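Local atomic coordinates of polysaccharide deacetylase (Streptococcus pyogenes, PDB entry 6DQ3), a protein that removes N-acetyl groups from the linkage unit of streptococcal cell-wall rhamnopolysaccharides, as a zinc-containing member of carbohydrate esterase family 4. Residues L12-I17 and D38-K43; G48-F51 and E55-Y58; V86-L91 and M120-Q125; Y158-K161 and N166-A169; A203-G206 and L210-I213. All coordinates share one frame; numbering follows the deposited sequence.

Contact 1 of 5, residues L12-I17 and D38-K43; sequences LMYHAI and DQQLQK. With ACT (acetate ion), chain C.
Tyr14, at the end of strand 8-14, and Gln40, in helix 34-46, face each other over a wide backbone gap: Tyr14 CA lies 11.8 Å from Gln40 CA, and each CB points toward the other segment, so two long side chains bridge the gap. The bridge is a single hydrogen bond, in which Tyr14 OH donates to Gln40 OE1 at 2.8 Å. The amide oxygen sits at the ring edge, near the ring plane, also 3.5 Å from Tyr14 CE2. The hydroxyl comes in from above the amide carbonyl plane, about 43° off it. Ring and amide planes are turned 56° apart as the two side chains run past each other in opposite directions. Gln40 reaches this far because its side chain stays extended beyond CG; its NE2 makes a weak bond to Met219 O. Both residues are buried, so the bond satisfies polar atoms inside the protein.

Next in the chain, His15 turns the other way. Its NE2 donates a 2.7 Å bond, nearly straight at 167°, to O of the bound acetate, which Ser174 N also holds. Acetate is the product of deacetylation, though this one probably came from the crystallisation liquor.

The Tyr14 ring is stacked on Phe76 of strand 71-77 and meets Phe37 of helix 34-46 edge-to-face. Leu41 packs on helix 81-93, and Gln40 rests on Leu224 of helix 221-228. The contact thereby ties the end of a central strand to the layer of helices outside the sheet.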
# COMPACT_ATOMS: atom_id res chain seq x y z
N LEU A 12 -3.12 5.78 3.41
CA LEU A 12 -1.81 6.41 3.51
C LEU A 12 -0.82 5.68 2.61
O LEU A 12 -0.78 4.45 2.57
CB LEU A 12 -1.32 6.40 4.95
CG LEU A 12 -2.26 7.06 5.97
CD1 LEU A 12 -1.58 7.12 7.34
CD2 LEU A 12 -2.72 8.43 5.52
N MET A 13 -0.02 6.46 1.89
CA MET A 13 0.99 5.92 0.99
C MET A 13 2.37 6.24 1.56
O MET A 13 2.82 7.39 1.49
CB MET A 13 0.85 6.48 -0.42
CG MET A 13 1.97 6.04 -1.35
SD MET A 13 1.78 6.61 -3.05
CE MET A 13 1.67 8.38 -2.82
N TYR A 14 3.02 5.22 2.10
CA TYR A 14 4.41 5.26 2.55
C TYR A 14 5.31 4.62 1.49
O TYR A 14 4.87 3.81 0.67
CB TYR A 14 4.58 4.48 3.86
CG TYR A 14 3.99 5.11 5.10
CD1 TYR A 14 2.69 4.83 5.48
CD2 TYR A 14 4.73 5.97 5.89
CE1 TYR A 14 2.14 5.40 6.61
CE2 TYR A 14 4.19 6.54 7.02
CZ TYR A 14 2.89 6.26 7.38
OH TYR A 14 2.36 6.83 8.50
N HIS A 15 6.59 4.98 1.54
CA HIS A 15 7.60 4.29 0.74
C HIS A 15 8.75 3.93 1.68
O HIS A 15 8.65 2.94 2.42
CB HIS A 15 8.04 5.15 -0.44
CG HIS A 15 7.12 5.05 -1.62
ND1 HIS A 15 5.91 5.71 -1.66
CD2 HIS A 15 7.21 4.35 -2.77
CE1 HIS A 15 5.30 5.44 -2.81
NE2 HIS A 15 6.07 4.62 -3.50
N ALA A 16 9.79 4.74 1.70
CA ALA A 16 10.97 4.44 2.51
C ALA A 16 10.80 4.90 3.95
O ALA A 16 10.36 6.02 4.21
CB ALA A 16 12.21 5.10 1.91
N ILE A 17 11.17 4.03 4.89
CA ILE A 17 11.24 4.39 6.30
C ILE A 17 12.55 3.81 6.84
O ILE A 17 12.65 2.60 7.06
CB ILE A 17 10.05 3.87 7.12
CG1 ILE A 17 8.75 4.39 6.50
CG2 ILE A 17 10.17 4.33 8.56
CD1 ILE A 17 7.49 3.98 7.24
N ASP A 38 6.95 6.01 14.14
CA ASP A 38 6.49 5.60 15.45
C ASP A 38 5.48 6.60 16.02
O ASP A 38 4.40 6.22 16.48
CB ASP A 38 7.69 5.43 16.39
CG ASP A 38 7.31 4.83 17.73
OD1 ASP A 38 6.60 5.51 18.50
OD2 ASP A 38 7.71 3.68 18.01
N GLN A 39 5.81 7.89 15.93
CA GLN A 39 4.94 8.92 16.51
C GLN A 39 3.63 9.06 15.73
O GLN A 39 2.60 9.37 16.33
CB GLN A 39 5.67 10.26 16.56
CG GLN A 39 6.81 10.30 17.57
CD GLN A 39 7.78 11.44 17.33
OE1 GLN A 39 7.48 12.39 16.60
NE2 GLN A 39 8.95 11.35 17.94
N GLN A 40 3.66 8.83 14.42
CA GLN A 40 2.42 8.85 13.65
C GLN A 40 1.50 7.71 14.06
O GLN A 40 0.30 7.91 14.28
CB GLN A 40 2.74 8.78 12.16
CG GLN A 40 3.39 10.03 11.59
CD GLN A 40 3.94 9.81 10.20
OE1 GLN A 40 4.04 8.67 9.74
NE2 GLN A 40 4.30 10.89 9.53
N LEU A 41 2.05 6.50 14.17
CA LEU A 41 1.22 5.37 14.57
C LEU A 41 0.70 5.54 15.99
O LEU A 41 -0.46 5.22 16.28
CB LEU A 41 1.99 4.06 14.46
CG LEU A 41 2.24 3.48 13.07
CD1 LEU A 41 2.92 2.13 13.23
CD2 LEU A 41 0.95 3.35 12.29
N GLN A 42 1.56 6.01 16.91
CA GLN A 42 1.12 6.26 18.27
C GLN A 42 -0.10 7.18 18.29
O GLN A 42 -1.07 6.92 19.01
CB GLN A 42 2.26 6.88 19.08
CG GLN A 42 1.89 7.21 20.52
CD GLN A 42 2.99 7.98 21.23
OE1 GLN A 42 3.89 8.52 20.59
NE2 GLN A 42 2.92 8.03 22.55
N LYS A 43 -0.07 8.25 17.49
CA LYS A 43 -1.17 9.21 17.49
C LYS A 43 -2.43 8.60 16.88
O LYS A 43 -3.54 8.85 17.36
CB LYS A 43 -0.75 10.47 16.75
CG LYS A 43 -1.74 11.62 16.83
CD LYS A 43 -1.80 12.24 18.21
CE LYS A 43 -2.97 13.22 18.29
NZ LYS A 43 -2.90 14.08 19.51
C ACT C . 4.82 3.55 -6.84
O ACT C . 5.46 3.27 -5.81
OXT ACT C . 5.08 3.16 -8.00
CH3 ACT C . 3.66 4.39 -6.67

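Contact 2 of 5, residues G48-F51 and E55-Y58; sequences GYYF and EEVY
Tyr50 and Glu56 make the polar bridge between strand 50-51 and helix 54-63. Tyr50 OH donates to Glu56 OE2 at 2.5 Å, a very short hydrogen bond whose exact length should be read with caution. The carboxylate approaches at the ring edge, near the ring plane, with its own plane turned 50° from the ring, and the two side chains cross at about a right angle. With CG anti to the backbone N (chi1 -178°), Tyr50 carries its ring out toward the helix, while Glu56 meets it through a chain extended beyond CG.

The other carboxylate oxygen is engaged ionically. Glu56 OE1 forms a salt bridge with Lys97 NZ and accepts a hydrogen bond from Ser53 N, just before the helix. Lys97 NZ also donates to Phe51 O, which lies 4.0 Å from Glu56 OE1, so one ammonium group joins the strand carbonyl to the helix carboxylate. These bonds fix the rotation of the carboxylate and leave its other oxygen turned to the tyrosine.

Strand 50-51, helix 54-63 and strand 71-77 form a beta-alpha-beta unit with parallel strands, and the Tyr50-Glu56 bridge ties its first strand to the crossover helix. Tyr50 also has backbone hydrogen bonds to Lys70 and Val72.

Apolar packing surrounds the bridge. Phe51, whose CB points away from the helix, lies on Val72 and Leu74 of strand 71-77 and on Leu41 and Met44 of helix 34-46, and Val57 packs on Trp73. Gly48, with positive phi, ends helix 34-46 in a Schellman motif.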
# COMPACT_ATOMS: atom_id res chain seq x y z
N GLY A 48 -7.85 6.19 18.39
CA GLY A 48 -8.78 5.11 18.20
C GLY A 48 -8.91 4.59 16.79
O GLY A 48 -9.95 4.02 16.45
N TYR A 49 -7.89 4.77 15.95
CA TYR A 49 -7.98 4.31 14.58
C TYR A 49 -7.97 2.79 14.50
O TYR A 49 -7.24 2.11 15.23
CB TYR A 49 -6.84 4.89 13.74
CG TYR A 49 -7.21 6.18 13.04
CD1 TYR A 49 -7.04 7.40 13.68
CD2 TYR A 49 -7.75 6.19 11.76
CE1 TYR A 49 -7.38 8.59 13.07
CE2 TYR A 49 -8.10 7.37 11.13
CZ TYR A 49 -7.91 8.57 11.79
OH TYR A 49 -8.26 9.76 11.19
N TYR A 50 -8.81 2.27 13.61
CA TYR A 50 -8.87 0.86 13.23
C TYR A 50 -8.07 0.69 11.94
O TYR A 50 -8.31 1.39 10.96
CB TYR A 50 -10.33 0.44 13.05
CG TYR A 50 -10.60 -1.00 12.70
CD1 TYR A 50 -10.34 -1.49 11.42
CD2 TYR A 50 -11.16 -1.87 13.63
CE1 TYR A 50 -10.59 -2.82 11.10
CE2 TYR A 50 -11.42 -3.19 13.31
CZ TYR A 50 -11.13 -3.66 12.05
OH TYR A 50 -11.40 -4.98 11.74
N PHE A 51 -7.11 -0.24 11.96
CA PHE A 51 -6.21 -0.43 10.83
C PHE A 51 -6.75 -1.53 9.92
O PHE A 51 -6.88 -2.68 10.33
CB PHE A 51 -4.80 -0.78 11.33
CG PHE A 51 -4.19 0.29 12.19
CD1 PHE A 51 -3.57 1.38 11.60
CD2 PHE A 51 -4.23 0.21 13.57
CE1 PHE A 51 -3.02 2.38 12.38
CE2 PHE A 51 -3.67 1.20 14.35
CZ PHE A 51 -3.07 2.28 13.76
N GLU A 55 -9.12 -6.60 2.26
CA GLU A 55 -10.45 -7.19 2.25
C GLU A 55 -11.46 -6.29 2.96
O GLU A 55 -12.62 -6.17 2.52
CB GLU A 55 -10.41 -8.57 2.89
CG GLU A 55 -9.74 -9.67 2.06
CD GLU A 55 -8.21 -9.65 2.08
OE1 GLU A 55 -7.61 -8.97 2.93
OE2 GLU A 55 -7.61 -10.34 1.23
N GLU A 56 -11.05 -5.65 4.05
CA GLU A 56 -11.96 -4.80 4.80
C GLU A 56 -12.25 -3.50 4.05
O GLU A 56 -13.38 -3.00 4.08
CB GLU A 56 -11.37 -4.52 6.18
CG GLU A 56 -11.39 -5.73 7.10
CD GLU A 56 -10.66 -5.50 8.41
OE1 GLU A 56 -9.60 -4.85 8.40
OE2 GLU A 56 -11.16 -5.96 9.46
N VAL A 57 -11.24 -2.95 3.37
CA VAL A 57 -11.47 -1.77 2.55
C VAL A 57 -12.51 -2.06 1.48
O VAL A 57 -13.44 -1.28 1.26
CB VAL A 57 -10.15 -1.28 1.93
CG1 VAL A 57 -10.41 -0.18 0.92
CG2 VAL A 57 -9.19 -0.81 3.02
N TYR A 58 -12.36 -3.20 0.79
CA TYR A 58 -13.32 -3.56 -0.26
C TYR A 58 -14.72 -3.71 0.31
O TYR A 58 -15.69 -3.19 -0.25
CB TYR A 58 -12.88 -4.85 -0.95
CG TYR A 58 -13.82 -5.29 -2.05
CD1 TYR A 58 -13.97 -4.54 -3.21
CD2 TYR A 58 -14.56 -6.46 -1.93
CE1 TYR A 58 -14.83 -4.93 -4.22
CE2 TYR A 58 -15.43 -6.87 -2.94
CZ TYR A 58 -15.55 -6.10 -4.08
OH TYR A 58 -16.40 -6.49 -5.09

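Contact 3 of 5, residues V86-L91 and M120-Q125; sequences VAYPIL and MKEMKQ
Met123 lays its CG and SD over one face of the Tyr88 ring. Met123 CG stands 3.4 Å from the centroid of the Tyr88 ring and only 5° off its normal, a CH-pi contact over the very middle of the ring. Met123 SD follows over the same face, 4.0 Å from the Tyr88 centroid and 23° off the normal, lying toward the CB end of the tyrosine; this is a Met-aromatic contact. A bend at the last torsion of the methionine (chi3 -77°) then carries its methyl group away from the ring. At the other end of the tyrosine, OH passes 3.7 Å from Met123 CA. With CG of Tyr88 anti to the backbone N, the ring is carried toward helix 117-124.

Glu122 takes up a place at the ring edge, with OE2 4.0 Å from Tyr88 CE2 and its carboxylate nearly perpendicular to the ring. The two are linked through a water in the ring plane: it donates to Glu122 OE2 at 2.6 Å and lies 2.7 Å from Tyr88 OH, also hydrogen-bonded. Glu122 OE1 is bonded to Tyr84 OH, one turn earlier in the tyrosine's own helix, so each carboxylate oxygen leads back to helix 81-93.

This is helix-to-helix packing outside the sheet: helix 81-93, kinked at Pro89, follows strand 71-77, and helix 117-124 leads into strand 128-132. Beneath the two helices lies strand 128-132: Tyr88 and Met123 both rest on Met128, and Met123 touches Phe130 as well. On another side of helix 81-93, Ile90 and Leu91 pack against Leu41 of helix 34-46.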
# COMPACT_ATOMS: atom_id res chain seq x y z
N VAL A 86 12.41 -2.22 9.46
CA VAL A 86 12.12 -1.01 10.21
C VAL A 86 10.62 -0.86 10.46
O VAL A 86 10.19 -0.78 11.61
CB VAL A 86 12.69 0.22 9.47
CG1 VAL A 86 12.50 1.48 10.29
CG2 VAL A 86 14.17 0.01 9.13
N ALA A 87 9.82 -0.83 9.40
CA ALA A 87 8.40 -0.53 9.57
C ALA A 87 7.68 -1.63 10.34
O ALA A 87 6.86 -1.34 11.22
CB ALA A 87 7.75 -0.31 8.20
N TYR A 88 7.96 -2.89 10.02
CA TYR A 88 7.20 -4.01 10.59
C TYR A 88 7.31 -4.08 12.11
O TYR A 88 6.27 -4.27 12.77
CB TYR A 88 7.68 -5.30 9.91
CG TYR A 88 7.11 -6.57 10.46
CD1 TYR A 88 5.74 -6.79 10.49
CD2 TYR A 88 7.94 -7.58 10.93
CE1 TYR A 88 5.21 -7.95 11.00
CE2 TYR A 88 7.42 -8.74 11.44
CZ TYR A 88 6.06 -8.93 11.47
OH TYR A 88 5.54 -10.10 11.97
N PRO A 89 8.49 -3.98 12.73
CA PRO A 89 8.52 -3.97 14.20
C PRO A 89 7.69 -2.85 14.81
O PRO A 89 7.02 -3.06 15.83
CB PRO A 89 10.01 -3.79 14.53
CG PRO A 89 10.73 -4.28 13.32
CD PRO A 89 9.83 -3.99 12.13
N ILE A 90 7.72 -1.67 14.21
CA ILE A 90 6.95 -0.55 14.73
C ILE A 90 5.46 -0.80 14.55
O ILE A 90 4.65 -0.46 15.42
CB ILE A 90 7.41 0.76 14.06
CG1 ILE A 90 8.89 1.01 14.39
CG2 ILE A 90 6.55 1.92 14.52
CD1 ILE A 90 9.54 2.15 13.62
N LEU A 91 5.06 -1.41 13.43
CA LEU A 91 3.65 -1.75 13.26
C LEU A 91 3.20 -2.75 14.31
O LEU A 91 2.11 -2.60 14.90
CB LEU A 91 3.42 -2.30 11.85
CG LEU A 91 3.52 -1.26 10.74
CD1 LEU A 91 3.93 -1.92 9.43
CD2 LEU A 91 2.20 -0.50 10.58
N MET A 120 7.66 -12.45 4.00
CA MET A 120 6.24 -12.18 3.82
C MET A 120 5.39 -13.20 4.57
O MET A 120 4.40 -12.84 5.21
CB MET A 120 5.89 -12.17 2.33
CG MET A 120 6.60 -11.07 1.54
SD MET A 120 6.10 -11.03 -0.19
CE MET A 120 7.68 -11.08 -1.03
N LYS A 121 5.78 -14.48 4.52
CA LYS A 121 5.03 -15.50 5.25
C LYS A 121 5.04 -15.22 6.75
O LYS A 121 4.03 -15.43 7.43
CB LYS A 121 5.60 -16.88 4.94
CG LYS A 121 5.46 -17.29 3.48
CD LYS A 121 6.17 -18.61 3.20
CE LYS A 121 5.94 -19.08 1.76
NZ LYS A 121 6.57 -20.41 1.51
N GLU A 122 6.18 -14.75 7.27
CA GLU A 122 6.25 -14.38 8.69
C GLU A 122 5.30 -13.23 8.99
O GLU A 122 4.53 -13.28 9.96
CB GLU A 122 7.68 -14.01 9.07
CG GLU A 122 7.83 -13.48 10.49
CD GLU A 122 9.21 -12.90 10.80
OE1 GLU A 122 10.16 -13.13 10.02
OE2 GLU A 122 9.33 -12.19 11.82
N MET A 123 5.34 -12.19 8.16
CA MET A 123 4.60 -10.97 8.45
C MET A 123 3.09 -11.15 8.31
O MET A 123 2.32 -10.47 8.99
CB MET A 123 5.09 -9.84 7.54
CG MET A 123 6.47 -9.30 7.91
SD MET A 123 6.96 -7.84 6.97
CE MET A 123 7.43 -8.56 5.41
N LYS A 124 2.66 -12.06 7.43
CA LYS A 124 1.23 -12.30 7.26
C LYS A 124 0.60 -12.83 8.54
O LYS A 124 -0.61 -12.65 8.77
CB LYS A 124 0.98 -13.29 6.12
CG LYS A 124 1.15 -12.71 4.73
CD LYS A 124 0.85 -13.75 3.65
CE LYS A 124 -0.61 -14.19 3.68
NZ LYS A 124 -0.95 -15.09 2.53
N GLN A 125 1.37 -13.51 9.39
CA GLN A 125 0.83 -14.05 10.63
C GLN A 125 0.69 -12.99 11.72
O GLN A 125 0.12 -13.29 12.77
CB GLN A 125 1.71 -15.20 11.12
CG GLN A 125 1.70 -16.39 10.17
CD GLN A 125 2.64 -17.49 10.62
OE1 GLN A 125 3.62 -17.24 11.33
NE2 GLN A 125 2.35 -18.72 10.20
O HOH W 1 7.34 -11.58 13.33

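Contact 4 of 5, residues Y158-K161 and N166-A169; sequences YLDK and NTIA
Asp160 and Thr167 are bound through one oxygen that accepts twice. Thr167 N donates to Asp160 OD1 at 2.8 Å with an angle of 160°, arriving on the syn side but 34° out of the carboxylate plane. Thr167 OG1 donates to the same Asp160 OD1 at 2.7 Å, nearly in line with its C-O bond. The threonine can give both bonds because OG1 stands beside its own backbone N (chi1 -54°), so both donors of the one residue converge on the same oxygen. Leu159 CB closes in on the hydroxyl at 3.5 Å from Thr167 OG1, setting aliphatic carbon next to the polar pair.

A second shell holds these groups in place. Lys156, one helical turn back, forms a salt bridge with Asp160 OD2 and also donates to Asn166 OD1 and Thr167 O. The carboxylate is thus pinned through both oxygens, and its negative charge is probably well compensated. A water gives a 3.2 Å bond to Asp160 OD2 and a weak one to Asn166 OD1. Gln165 NE2 donates to Thr167 OG1, leaving that hydroxyl both donor and acceptor. Asp160 and Asn166 have the closest backbones here, 5.2 Å from CA to CA.

The arrangement secures the turn by which the chain leaves the end of helix 145-162 and heads into strand 169-171. Further along, the N atoms of Ile168 and Ala169 both donate to Gln131 OE1, from strand 128-132. Ile168 packs on Pro54 and Glu55 of helix 54-63, and Leu159 lies on Thr104 of helix 104-108.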
# COMPACT_ATOMS: atom_id res chain seq x y z
N TYR A 158 1.81 -15.31 -8.92
CA TYR A 158 2.97 -15.59 -8.08
C TYR A 158 2.63 -15.42 -6.60
O TYR A 158 2.88 -16.32 -5.79
CB TYR A 158 4.13 -14.68 -8.50
CG TYR A 158 5.41 -14.84 -7.71
CD1 TYR A 158 6.37 -15.78 -8.07
CD2 TYR A 158 5.67 -14.02 -6.62
CE1 TYR A 158 7.55 -15.91 -7.34
CE2 TYR A 158 6.84 -14.15 -5.89
CZ TYR A 158 7.78 -15.09 -6.25
OH TYR A 158 8.94 -15.20 -5.52
N LEU A 159 2.06 -14.27 -6.24
CA LEU A 159 1.69 -14.06 -4.84
C LEU A 159 0.64 -15.07 -4.39
O LEU A 159 0.73 -15.62 -3.29
CB LEU A 159 1.17 -12.63 -4.66
CG LEU A 159 2.18 -11.52 -4.95
CD1 LEU A 159 1.47 -10.19 -5.14
CD2 LEU A 159 3.20 -11.43 -3.83
N ASP A 160 -0.37 -15.33 -5.23
CA ASP A 160 -1.42 -16.27 -4.87
C ASP A 160 -0.86 -17.65 -4.58
O ASP A 160 -1.27 -18.30 -3.61
CB ASP A 160 -2.46 -16.37 -5.99
CG ASP A 160 -3.27 -15.11 -6.16
OD1 ASP A 160 -3.04 -14.16 -5.38
OD2 ASP A 160 -4.13 -15.07 -7.06
N LYS A 161 0.06 -18.12 -5.42
CA LYS A 161 0.61 -19.46 -5.23
C LYS A 161 1.63 -19.47 -4.09
O LYS A 161 1.52 -20.28 -3.17
CB LYS A 161 1.24 -19.95 -6.53
CG LYS A 161 1.79 -21.37 -6.45
CD LYS A 161 2.40 -21.79 -7.78
CE LYS A 161 2.94 -23.21 -7.72
NZ LYS A 161 3.50 -23.67 -9.03
N ASN A 166 -5.44 -15.14 -2.19
CA ASN A 166 -6.13 -14.54 -3.33
C ASN A 166 -5.85 -13.04 -3.27
O ASN A 166 -6.48 -12.31 -2.50
CB ASN A 166 -7.63 -14.83 -3.29
CG ASN A 166 -8.38 -14.15 -4.41
OD1 ASN A 166 -7.80 -13.80 -5.44
ND2 ASN A 166 -9.69 -13.96 -4.22
N THR A 167 -4.89 -12.59 -4.08
CA THR A 167 -4.55 -11.17 -4.12
C THR A 167 -5.67 -10.38 -4.77
O THR A 167 -6.15 -10.74 -5.86
CB THR A 167 -3.25 -10.98 -4.91
OG1 THR A 167 -2.22 -11.81 -4.35
CG2 THR A 167 -2.80 -9.53 -4.85
N ILE A 168 -6.11 -9.30 -4.12
CA ILE A 168 -7.25 -8.54 -4.61
C ILE A 168 -6.93 -7.10 -4.93
O ILE A 168 -7.78 -6.42 -5.53
CB ILE A 168 -8.43 -8.59 -3.60
CG1 ILE A 168 -8.02 -7.96 -2.26
CG2 ILE A 168 -8.87 -10.02 -3.36
CD1 ILE A 168 -9.21 -7.62 -1.38
N ALA A 169 -5.75 -6.59 -4.56
CA ALA A 169 -5.45 -5.18 -4.72
C ALA A 169 -4.17 -5.00 -5.52
O ALA A 169 -3.24 -5.81 -5.44
CB ALA A 169 -5.30 -4.48 -3.36
O HOH W 2 -6.74 -16.81 -6.44

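Contact 5 of 5, residues A203-G206 and L210-I213; sequences AANG and LNRI
Asn205 and Asn211 meet by hydrogen bonding and by stacking of their amides. The hydrogen bond runs from Asn211 N to Asn205 OD1, 3.0 Å long and almost straight at 171°. The donor lies above the side-chain carbonyl plane of Asn205, 42° out of it. Asn205 OD1 accepts a further bond from Ser202 N, so this one oxygen joins backbone on both sides of the turn.

The stacking is between the two carboxamides, whose planes are 28° apart although the side chains cross at about a right angle. Asn205 OD1 sits 3.2 Å from Asn211 CG, so the electron-rich oxygen is set near the amide carbon. The ND2 atoms are both donors and do not bond to each other; Asn211 ND2 is engaged by Ile200 O instead. The CB of Asn211 points to the side, while its amide end comes nearer the 203-206 segment.

Van der Waals contact comes from Leu210, whose CB points away but whose CD2 curls back to 3.5 Å from Gly206 O. Gly206 O also approaches Leu210 N, without bonding to it.

Within the 203-206 segment, a short 3-10 turn is closed by Gly206 N donating to Ala203 O at 2.8 Å. Ser209 OG, bonded to Asn205 O and weakly to Gly206 O, draws the loop in before strand 210-214, the parallel neighbour of strands 8-14 and 192-198.

Asn205 OD1 accepts from two backbone N-H groups, and the bonds given here are all between neutral groups, so this turn is held by neutral polar chemistry, with the stacked amide probably adding a modest dipolar attraction.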
# COMPACT_ATOMS: atom_id res chain seq x y z
N ALA A 203 -15.60 5.43 -2.83
CA ALA A 203 -16.01 4.64 -3.99
C ALA A 203 -16.02 5.48 -5.26
O ALA A 203 -15.68 5.00 -6.35
CB ALA A 203 -17.39 4.02 -3.73
N ALA A 204 -16.41 6.75 -5.13
CA ALA A 204 -16.52 7.64 -6.28
C ALA A 204 -15.21 7.83 -7.01
O ALA A 204 -15.22 8.25 -8.18
CB ALA A 204 -17.07 9.00 -5.83
N ASN A 205 -14.07 7.56 -6.37
CA ASN A 205 -12.80 7.60 -7.09
C ASN A 205 -12.75 6.54 -8.19
O ASN A 205 -11.95 6.66 -9.13
CB ASN A 205 -11.59 7.32 -6.19
CG ASN A 205 -11.48 8.24 -5.00
OD1 ASN A 205 -10.73 7.93 -4.06
ND2 ASN A 205 -12.18 9.35 -5.02
N GLY A 206 -13.54 5.48 -8.04
CA GLY A 206 -13.35 4.25 -8.78
C GLY A 206 -12.61 3.25 -7.91
O GLY A 206 -11.50 3.52 -7.45
N LEU A 210 -8.32 4.32 -6.62
CA LEU A 210 -8.57 5.04 -5.38
C LEU A 210 -7.47 6.05 -5.06
O LEU A 210 -6.28 5.80 -5.31
CB LEU A 210 -8.68 4.05 -4.22
CG LEU A 210 -9.84 3.05 -4.29
CD1 LEU A 210 -9.63 1.90 -3.32
CD2 LEU A 210 -11.15 3.77 -4.00
N ASN A 211 -7.87 7.18 -4.47
CA ASN A 211 -6.93 8.19 -4.02
C ASN A 211 -6.07 7.64 -2.88
O ASN A 211 -6.48 6.75 -2.13
CB ASN A 211 -7.64 9.44 -3.50
CG ASN A 211 -8.43 10.17 -4.56
OD1 ASN A 211 -8.26 9.96 -5.76
ND2 ASN A 211 -9.31 11.07 -4.11
N ARG A 212 -4.88 8.22 -2.72
CA ARG A 212 -4.05 7.96 -1.55
C ARG A 212 -3.49 9.27 -1.01
O ARG A 212 -3.44 10.28 -1.71
CB ARG A 212 -2.91 6.98 -1.87
CG ARG A 212 -3.39 5.57 -2.15
CD ARG A 212 -2.27 4.55 -2.00
NE ARG A 212 -1.38 4.53 -3.15
CZ ARG A 212 -0.29 3.77 -3.25
NH1 ARG A 212 0.04 2.95 -2.25
NH2 ARG A 212 0.46 3.82 -4.33
N ILE A 213 -3.10 9.23 0.26
CA ILE A 213 -2.51 10.37 0.95
C ILE A 213 -1.01 10.12 1.03
O ILE A 213 -0.57 9.17 1.69
CB ILE A 213 -3.12 10.57 2.35
CG1 ILE A 213 -4.60 10.94 2.24
CG2 ILE A 213 -2.33 11.62 3.12
CD1 ILE A 213 -5.37 10.74 3.54

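Overall arrangement
Contacts 1, 2, 3, 4 and 5 follow one another along the chain, each closing before the next opens. Contacts 1, 2 and 5 reach the same mixed sheet: strands 8-14 and 210-214 are neighbours in it, and Met13 N lies 2.8 Å from Ile213 O, a probable hydrogen bond. Contact 1 also touches contacts 2 and 3, whose centres are about 16 and 14 Å from its own, and contact 4 touches contact 2. Contacts 3 and 5 are farthest apart, with centres about 26 Å from each other on opposite sides of the chain's centre. The five lie on different strands, helices and loops around the curled mixed sheet of a polysaccharide deacetylase (carbohydrate esterase 4) fold.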